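Local coordinates for AvrRpt2 (Erwinia amylovora, PDB 6HQZ), which is a type III secreted effector of the C70 family, probably acting as a papain-like cysteine protease inside cells of the host plant, at residues 132-135 with 136-140. Residues are numbered along the deposited sequence; the frame is centred on the assembly and turned at random. Where two conformers were deposited one is given.
Sequences MPLD and SFNQR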
loop_
_atom_site.group_PDB
_atom_site.type_symbol
_atom_site.label_atom_id
_atom_site.label_comp_id
_atom_site.label_asym_id
_atom_site.label_seq_id
_atom_site.Cartn_x
_atom_site.Cartn_y
_atom_site.Cartn_z
ATOM N N MET A 132 9.947 -9.521 -13.300
ATOM C CA MET A 132 9.651 -10.890 -13.632
ATOM C C MET A 132 8.172 -11.148 -13.466
ATOM O O MET A 132 7.529 -10.486 -12.655
ATOM C CB MET A 132 10.471 -11.903 -12.767
ATOM C CG MET A 132 9.997 -12.255 -11.408
ATOM S SD MET A 132 10.775 -13.551 -10.385
ATOM C CE MET A 132 12.342 -12.780 -10.007
ATOM N N PRO A 133 7.661 -12.192 -14.125
ATOM C CA PRO A 133 6.264 -12.457 -13.918
ATOM C C PRO A 133 5.934 -12.764 -12.469
ATOM O O PRO A 133 6.689 -13.458 -11.749
ATOM C CB PRO A 133 5.998 -13.697 -14.777
ATOM C CG PRO A 133 7.096 -13.675 -15.793
ATOM C CD PRO A 133 8.264 -13.162 -15.038
ATOM N N LEU A 134 4.767 -12.323 -12.046
ATOM C CA LEU A 134 4.270 -12.656 -10.734
ATOM C C LEU A 134 4.203 -14.142 -10.541
ATOM O O LEU A 134 4.512 -14.627 -9.431
ATOM C CB LEU A 134 2.891 -12.029 -10.540
ATOM C CG LEU A 134 2.238 -12.280 -9.218
ATOM C CD1 LEU A 134 3.187 -11.904 -8.080
ATOM C CD2 LEU A 134 0.907 -11.522 -9.131
ATOM N N ASP A 135 3.782 -14.895 -11.588
ATOM C CA ASP A 135 3.721 -16.365 -11.472
ATOM C C ASP A 135 5.112 -16.906 -11.080
ATOM O O ASP A 135 5.211 -17.827 -10.284
ATOM C CB ASP A 135 3.210 -17.049 -12.761
ATOM C CG ASP A 135 3.166 -18.606 -12.662
ATOM O OD1 ASP A 135 2.207 -19.199 -12.113
ATOM O OD2 ASP A 135 4.097 -19.251 -13.182
ATOM N N SER A 136 6.163 -16.368 -11.673
ATOM C CA SER A 136 7.561 -16.788 -11.347
ATOM C C SER A 136 7.971 -16.499 -9.922
ATOM O O SER A 136 8.554 -17.327 -9.258
ATOM C CB SER A 136 8.553 -16.142 -12.305
ATOM O OG SER A 136 8.379 -16.693 -13.576
ATOM N N PHE A 137 7.646 -15.320 -9.426
ATOM C CA PHE A 137 7.908 -14.974 -8.079
ATOM C C PHE A 137 7.252 -15.937 -7.090
ATOM O O PHE A 137 7.893 -16.450 -6.164
ATOM C CB PHE A 137 7.484 -13.539 -7.837
ATOM C CG PHE A 137 7.577 -13.150 -6.409
ATOM C CD1 PHE A 137 8.770 -12.722 -5.892
ATOM C CD2 PHE A 137 6.424 -13.174 -5.613
ATOM C CE1 PHE A 137 8.819 -12.333 -4.552
ATOM C CE2 PHE A 137 6.486 -12.858 -4.288
ATOM C CZ PHE A 137 7.660 -12.378 -3.782
ATOM N N ASN A 138 5.975 -16.206 -7.314
ATOM C CA ASN A 138 5.309 -17.168 -6.482
ATOM C C ASN A 138 5.883 -18.605 -6.563
ATOM O O ASN A 138 5.915 -19.358 -5.576
ATOM C CB ASN A 138 3.794 -17.198 -6.785
ATOM C CG ASN A 138 3.079 -15.990 -6.233
ATOM O OD1 ASN A 138 3.295 -15.598 -5.075
ATOM N ND2 ASN A 138 2.141 -15.432 -7.037
ATOM N N GLN A 139 6.281 -18.983 -7.740
ATOM C CA GLN A 139 6.866 -20.333 -7.909
ATOM C C GLN A 139 8.211 -20.468 -7.219
ATOM O O GLN A 139 8.517 -21.531 -6.699
ATOM C CB GLN A 139 7.103 -20.625 -9.360
ATOM C CG GLN A 139 7.749 -21.995 -9.600
ATOM C CD GLN A 139 8.080 -22.157 -11.075
ATOM O OE1 GLN A 139 7.512 -21.450 -11.925
ATOM N NE2 GLN A 139 9.005 -23.077 -11.390
ATOM N N ARG A 140 8.967 -19.378 -7.200
ATOM C CA ARG A 140 10.404 -19.455 -6.846
ATOM C C ARG A 140 10.773 -18.845 -5.538
ATOM O O ARG A 140 11.873 -19.058 -5.083
ATOM C CB ARG A 140 11.212 -18.809 -7.964
ATOM C CG ARG A 140 10.966 -19.491 -9.292
ATOM C CD ARG A 140 11.794 -18.907 -10.407
ATOM N NE ARG A 140 11.676 -19.792 -11.565
ATOM C CZ ARG A 140 12.267 -20.984 -11.636
ATOM N NH1 ARG A 140 13.087 -21.410 -10.649
ATOM N NH2 ARG A 140 12.048 -21.760 -12.682
#
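From P133 O to F137 N, and on through L134 with N138 and D135 with Q139, three successive i to i+4 backbone bonds carry the chain from the end of strand 130-133 into the short, roughly two-turn helix 134-140. The first measures 3.1 Å between F137 N and P133 O, with an N-H...O angle of 162°, in keeping with P133 as the N-cap. L134 O receives N138 N at 3.0 Å and 174°, almost straight, whereas the bond from Q139 N to D135 O is more bent, at 149°.

M132 reaches forward from the strand: CG lies between its backbone N and carbonyl carbon, and a bend at chi3 accompanies the approach of SD to 3.7 Å from F137 N and 4.2 Å from F137 CB. The P133 ring borders S136 through CD, 3.8 Å from S136 OG. One turn apart, L134 and N138 meet at an angle, L134 CD1 standing 3.8 Å from N138 ND2; the same methyl approaches the F137 ring obliquely, L134 CD1 lying 4.3 Å from F137 CD2.

This strand-to-helix junction ends an outermost strand of the antiparallel sheet in the papain-like protease domain. N138 OD1 accepts a hydrogen bond from F78 N, tying helix 134-140 to the loop that leads into helix 80-90. L134 and F137 both pack on L83 of helix 80-90 and I119 of strand 118-123, while the F137 ring meets F95 of strand 93-98 edge-to-face; these contacts seat the buried side of helix 134-140 against both the sheet and helix 80-90.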